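Isomerase/lactonizing enzyme (Agrobacterium tumefaciens, PDB 1RVK) is of unknown function but, as a magnesium-binding member of the enolase superfamily, probably abstracts a proton alpha to a carboxylate. Local coordinates at residues Tyr243-Pro257 with Glu269-Thr281. Sequence-based numbering, arbitrary orientation.
Sequences YKWLSDNLDIPVVGP and EWIKAGACDILRT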
loop_
_atom_site.group_PDB
_atom_site.type_symbol
_atom_site.label_atom_id
_atom_site.label_comp_id
_atom_site.label_asym_id
_atom_site.label_seq_id
_atom_site.Cartn_x
_atom_site.Cartn_y
_atom_site.Cartn_z
ATOM N N TYR A 243 -2.020 2.659 21.597
ATOM C CA TYR A 243 -2.424 1.412 20.963
ATOM C C TYR A 243 -2.395 0.241 21.938
ATOM O O TYR A 243 -3.219 -0.671 21.845
ATOM C CB TYR A 243 -1.554 1.129 19.739
ATOM C CG TYR A 243 -2.045 1.872 18.526
ATOM C CD1 TYR A 243 -1.796 3.239 18.367
ATOM C CD2 TYR A 243 -2.837 1.231 17.574
ATOM C CE1 TYR A 243 -2.335 3.946 17.288
ATOM C CE2 TYR A 243 -3.379 1.927 16.498
ATOM C CZ TYR A 243 -3.125 3.282 16.363
ATOM O OH TYR A 243 -3.676 3.968 15.305
ATOM N N LYS A 244 -1.453 0.262 22.876
ATOM C CA LYS A 244 -1.391 -0.795 23.879
ATOM C C LYS A 244 -2.687 -0.709 24.690
ATOM O O LYS A 244 -3.339 -1.722 24.971
ATOM C CB LYS A 244 -0.183 -0.585 24.798
ATOM C CG LYS A 244 1.153 -0.663 24.079
ATOM C CD LYS A 244 2.309 -0.161 24.943
ATOM C CE LYS A 244 2.560 -1.058 26.148
ATOM N NZ LYS A 244 3.719 -0.571 26.958
ATOM N N TRP A 245 -3.066 0.516 25.041
ATOM C CA TRP A 245 -4.276 0.766 25.819
ATOM C C TRP A 245 -5.531 0.369 25.045
ATOM O O TRP A 245 -6.393 -0.341 25.562
ATOM C CB TRP A 245 -4.367 2.254 26.185
ATOM C CG TRP A 245 -5.649 2.643 26.879
ATOM C CD1 TRP A 245 -5.933 2.531 28.213
ATOM C CD2 TRP A 245 -6.832 3.167 26.262
ATOM N NE1 TRP A 245 -7.221 2.953 28.462
ATOM C CE2 TRP A 245 -7.794 3.348 27.282
ATOM C CE3 TRP A 245 -7.172 3.502 24.944
ATOM C CZ2 TRP A 245 -9.076 3.847 27.024
ATOM C CZ3 TRP A 245 -8.449 4.000 24.688
ATOM C CH2 TRP A 245 -9.382 4.166 25.723
ATOM N N LEU A 246 -5.626 0.829 23.801
ATOM C CA LEU A 246 -6.796 0.543 22.980
ATOM C C LEU A 246 -6.978 -0.954 22.751
ATOM O O LEU A 246 -8.092 -1.465 22.841
ATOM C CB LEU A 246 -6.690 1.286 21.645
ATOM C CG LEU A 246 -7.901 1.333 20.711
ATOM C CD1 LEU A 246 -8.096 -0.026 20.100
ATOM C CD2 LEU A 246 -9.147 1.798 21.465
ATOM N N SER A 247 -5.887 -1.650 22.454
ATOM C CA SER A 247 -5.949 -3.091 22.229
ATOM C C SER A 247 -6.437 -3.809 23.484
ATOM O O SER A 247 -7.225 -4.743 23.411
ATOM C CB SER A 247 -4.570 -3.628 21.829
ATOM O OG SER A 247 -4.183 -3.124 20.561
ATOM N N ASP A 248 -5.965 -3.373 24.643
ATOM C CA ASP A 248 -6.383 -4.004 25.887
ATOM C C ASP A 248 -7.850 -3.731 26.213
ATOM O O ASP A 248 -8.472 -4.482 26.967
ATOM C CB ASP A 248 -5.491 -3.538 27.040
ATOM C CG ASP A 248 -4.118 -4.190 27.013
ATOM O OD1 ASP A 248 -3.251 -3.798 27.823
ATOM O OD2 ASP A 248 -3.908 -5.103 26.185
ATOM N N ASN A 249 -8.407 -2.670 25.634
ATOM C CA ASN A 249 -9.796 -2.312 25.898
ATOM C C ASN A 249 -10.813 -2.707 24.829
ATOM O O ASN A 249 -12.014 -2.546 25.034
ATOM C CB ASN A 249 -9.912 -0.805 26.164
ATOM C CG ASN A 249 -9.369 -0.412 27.527
ATOM O OD1 ASN A 249 -8.162 -0.247 27.710
ATOM N ND2 ASN A 249 -10.264 -0.282 28.497
ATOM N N LEU A 250 -10.347 -3.209 23.690
ATOM C CA LEU A 250 -11.261 -3.613 22.624
ATOM C C LEU A 250 -11.219 -5.111 22.383
ATOM O O LEU A 250 -10.197 -5.747 22.606
ATOM C CB LEU A 250 -10.906 -2.916 21.304
ATOM C CG LEU A 250 -11.114 -1.412 21.144
ATOM C CD1 LEU A 250 -10.873 -1.036 19.686
ATOM C CD2 LEU A 250 -12.532 -1.033 21.547
ATOM N N ASP A 251 -12.334 -5.668 21.925
ATOM C CA ASP A 251 -12.393 -7.088 21.608
ATOM C C ASP A 251 -11.958 -7.266 20.152
ATOM O O ASP A 251 -11.266 -8.224 19.813
ATOM C CB ASP A 251 -13.816 -7.626 21.796
ATOM C CG ASP A 251 -14.146 -7.912 23.252
ATOM O OD1 ASP A 251 -15.312 -8.254 23.540
ATOM O OD2 ASP A 251 -13.240 -7.807 24.107
ATOM N N ILE A 252 -12.361 -6.328 19.298
ATOM C CA ILE A 252 -12.015 -6.385 17.879
ATOM C C ILE A 252 -10.508 -6.238 17.682
ATOM O O ILE A 252 -9.858 -5.422 18.342
ATOM C CB ILE A 252 -12.754 -5.276 17.069
ATOM C CG1 ILE A 252 -12.423 -5.406 15.579
ATOM C CG2 ILE A 252 -12.352 -3.891 17.572
ATOM C CD1 ILE A 252 -13.247 -4.489 14.676
ATOM N N PRO A 253 -9.927 -7.045 16.784
ATOM C CA PRO A 253 -8.486 -6.966 16.534
ATOM C C PRO A 253 -8.046 -5.598 16.018
ATOM O O PRO A 253 -8.727 -4.974 15.197
ATOM C CB PRO A 253 -8.255 -8.064 15.500
ATOM C CG PRO A 253 -9.299 -9.088 15.870
ATOM C CD PRO A 253 -10.513 -8.216 16.106
ATOM N N VAL A 254 -6.904 -5.139 16.522
ATOM C CA VAL A 254 -6.320 -3.873 16.106
ATOM C C VAL A 254 -5.146 -4.235 15.205
ATOM O O VAL A 254 -4.303 -5.046 15.583
ATOM C CB VAL A 254 -5.794 -3.072 17.319
ATOM C CG1 VAL A 254 -5.003 -1.860 16.846
ATOM C CG2 VAL A 254 -6.956 -2.634 18.187
ATOM N N VAL A 255 -5.096 -3.647 14.013
ATOM C CA VAL A 255 -4.010 -3.924 13.076
ATOM C C VAL A 255 -3.158 -2.675 12.905
ATOM O O VAL A 255 -3.685 -1.574 12.775
ATOM C CB VAL A 255 -4.548 -4.350 11.692
ATOM C CG1 VAL A 255 -3.391 -4.701 10.763
ATOM C CG2 VAL A 255 -5.471 -5.533 11.846
ATOM N N GLY A 256 -1.842 -2.852 12.922
ATOM C CA GLY A 256 -0.943 -1.725 12.771
ATOM C C GLY A 256 0.495 -2.127 13.039
ATOM O O GLY A 256 0.758 -3.282 13.360
ATOM N N PRO A 257 1.455 -1.202 12.896
ATOM C CA PRO A 257 1.250 0.185 12.484
ATOM C C PRO A 257 1.435 0.318 10.976
ATOM O O PRO A 257 2.302 -0.332 10.397
ATOM C CB PRO A 257 2.328 0.922 13.258
ATOM C CG PRO A 257 3.482 -0.042 13.178
ATOM C CD PRO A 257 2.839 -1.414 13.366
ATOM N N GLU A 269 8.906 -3.355 17.964
ATOM C CA GLU A 269 8.506 -2.733 19.217
ATOM C C GLU A 269 7.001 -2.864 19.430
ATOM O O GLU A 269 6.544 -3.036 20.562
ATOM C CB GLU A 269 8.920 -1.260 19.239
ATOM C CG GLU A 269 10.410 -1.045 18.969
ATOM C CD GLU A 269 11.313 -1.769 19.957
ATOM O OE1 GLU A 269 12.516 -1.908 19.658
ATOM O OE2 GLU A 269 10.831 -2.195 21.033
ATOM N N TRP A 270 6.231 -2.786 18.345
ATOM C CA TRP A 270 4.786 -2.923 18.455
ATOM C C TRP A 270 4.436 -4.332 18.923
ATOM O O TRP A 270 3.495 -4.521 19.688
ATOM C CB TRP A 270 4.106 -2.608 17.116
ATOM C CG TRP A 270 3.884 -1.134 16.920
ATOM C CD1 TRP A 270 4.834 -0.151 16.930
ATOM C CD2 TRP A 270 2.626 -0.472 16.743
ATOM N NE1 TRP A 270 4.242 1.084 16.777
ATOM C CE2 TRP A 270 2.888 0.913 16.660
ATOM C CE3 TRP A 270 1.302 -0.916 16.648
ATOM C CZ2 TRP A 270 1.873 1.860 16.487
ATOM C CZ3 TRP A 270 0.294 0.025 16.474
ATOM C CH2 TRP A 270 0.587 1.397 16.395
ATOM N N ILE A 271 5.210 -5.320 18.487
ATOM C CA ILE A 271 4.962 -6.696 18.905
ATOM C C ILE A 271 5.358 -6.873 20.368
ATOM O O ILE A 271 4.605 -7.428 21.169
ATOM C CB ILE A 271 5.769 -7.705 18.045
ATOM C CG1 ILE A 271 5.238 -7.700 16.609
ATOM C CG2 ILE A 271 5.669 -9.105 18.643
ATOM C CD1 ILE A 271 5.984 -8.630 15.671
ATOM N N LYS A 272 6.545 -6.383 20.708
ATOM C CA LYS A 272 7.074 -6.496 22.062
ATOM C C LYS A 272 6.178 -5.845 23.112
ATOM O O LYS A 272 6.024 -6.370 24.222
ATOM C CB LYS A 272 8.472 -5.870 22.118
ATOM C CG LYS A 272 9.216 -6.074 23.434
ATOM C CD LYS A 272 9.406 -7.552 23.733
ATOM C CE LYS A 272 10.389 -7.775 24.872
ATOM N NZ LYS A 272 11.782 -7.428 24.476
ATOM N N ALA A 273 5.580 -4.710 22.760
ATOM C CA ALA A 273 4.722 -3.984 23.689
ATOM C C ALA A 273 3.260 -4.411 23.627
ATOM O O ALA A 273 2.444 -3.939 24.416
ATOM C CB ALA A 273 4.832 -2.488 23.429
ATOM N N GLY A 274 2.934 -5.301 22.695
ATOM C CA GLY A 274 1.561 -5.754 22.552
ATOM C C GLY A 274 0.640 -4.624 22.133
ATOM O O GLY A 274 -0.486 -4.516 22.624
ATOM N N ALA A 275 1.110 -3.787 21.211
ATOM C CA ALA A 275 0.337 -2.642 20.739
ATOM C C ALA A 275 -0.679 -2.979 19.654
ATOM O O ALA A 275 -1.509 -2.142 19.300
ATOM C CB ALA A 275 1.279 -1.555 20.239
ATOM N N CYS A 276 -0.608 -4.192 19.121
ATOM C CA CYS A 276 -1.541 -4.610 18.081
ATOM C C CYS A 276 -1.758 -6.118 18.133
ATOM O O CYS A 276 -0.971 -6.844 18.743
ATOM C CB CYS A 276 -1.005 -4.222 16.704
ATOM S SG CYS A 276 0.592 -4.959 16.308
ATOM N N ASP A 277 -2.830 -6.575 17.490
ATOM C CA ASP A 277 -3.171 -7.996 17.437
ATOM C C ASP A 277 -2.751 -8.574 16.087
ATOM O O ASP A 277 -2.542 -9.780 15.952
ATOM C CB ASP A 277 -4.677 -8.174 17.616
ATOM C CG ASP A 277 -5.183 -7.536 18.896
ATOM O OD1 ASP A 277 -4.834 -8.037 19.987
ATOM O OD2 ASP A 277 -5.914 -6.527 18.807
ATOM N N ILE A 278 -2.650 -7.696 15.095
ATOM C CA ILE A 278 -2.241 -8.063 13.740
ATOM C C ILE A 278 -1.243 -6.983 13.337
ATOM O O ILE A 278 -1.504 -5.796 13.531
ATOM C CB ILE A 278 -3.432 -8.016 12.754
ATOM C CG1 ILE A 278 -4.549 -8.953 13.220
ATOM C CG2 ILE A 278 -2.966 -8.400 11.357
ATOM C CD1 ILE A 278 -5.849 -8.776 12.447
ATOM N N LEU A 279 -0.102 -7.384 12.787
ATOM C CA LEU A 279 0.908 -6.413 12.383
ATOM C C LEU A 279 0.581 -5.860 11.000
ATOM O O LEU A 279 -0.231 -6.427 10.264
ATOM C CB LEU A 279 2.289 -7.076 12.357
ATOM C CG LEU A 279 3.515 -6.157 12.365
ATOM C CD1 LEU A 279 3.553 -5.371 13.676
ATOM C CD2 LEU A 279 4.790 -6.993 12.200
ATOM N N ARG A 280 1.198 -4.738 10.651
ATOM C CA ARG A 280 0.977 -4.154 9.335
ATOM C C ARG A 280 2.309 -3.673 8.786
ATOM O O ARG A 280 3.195 -3.260 9.536
ATOM C CB ARG A 280 -0.012 -2.988 9.404
ATOM C CG ARG A 280 -0.491 -2.481 8.032
ATOM C CD ARG A 280 -1.880 -1.863 8.180
ATOM N NE ARG A 280 -2.478 -1.316 6.960
ATOM C CZ ARG A 280 -2.874 -2.026 5.904
ATOM N NH1 ARG A 280 -3.427 -1.409 4.866
ATOM N NH2 ARG A 280 -2.704 -3.341 5.866
ATOM N N THR A 281 2.456 -3.767 7.472
ATOM C CA THR A 281 3.663 -3.321 6.804
ATOM C C THR A 281 3.222 -2.879 5.423
ATOM O O THR A 281 2.033 -2.909 5.104
ATOM C CB THR A 281 4.704 -4.458 6.669
ATOM O OG1 THR A 281 5.951 -3.913 6.220
ATOM C CG2 THR A 281 4.230 -5.513 5.667
HETATM O O HOH W 1 -6.109 -7.634 22.213
HETATM O O HOH W 2 -7.902 -5.612 20.211
#
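D277 meets V254 twice: V254 N donates to D277 OD2 at 2.9 Å, nearly straight (164°) and onto the anti lone pair, while D277 N returns a bond in the carbonyl plane of V254 O. With CG anti to its own carbonyl carbon (chi1 -56°), D277 brings OD2 to V254 N. The I278 N–V254 O bond, 3.2 Å, makes that oxygen a double acceptor. One step on, G256 N donates to I278 O at 3.0 Å, completing the V255–I278 parallel bridge. A water lies within hydrogen-bonding distance of both D277 OD2 and I252 O. Beside this bridge V255 and I278 share one face of the sheet, tightly packed, with V255 CG2 3.3 Å from I278 CD1. Farther out, the indole of W270 is sandwiched: P257 CB sits 3.4 Å from its six-membered-ring centroid, over the face in a CH-pi contact, and A275 CB covers the opposite face near the rim. W270 CH2 in turn lies over the Y243 ring, the planes inclined at 51°. G274, with positive phi, ends helix 263-272 in a Schellman motif. Strand 254-256, that helix and strand 278-281 form a right-handed beta-alpha-beta unit of the enolase-superfamily TIM barrel, in which R280 hydrogen-bonds through NE to the magnesium ligand E258 and forms a salt bridge through NH1 with E329.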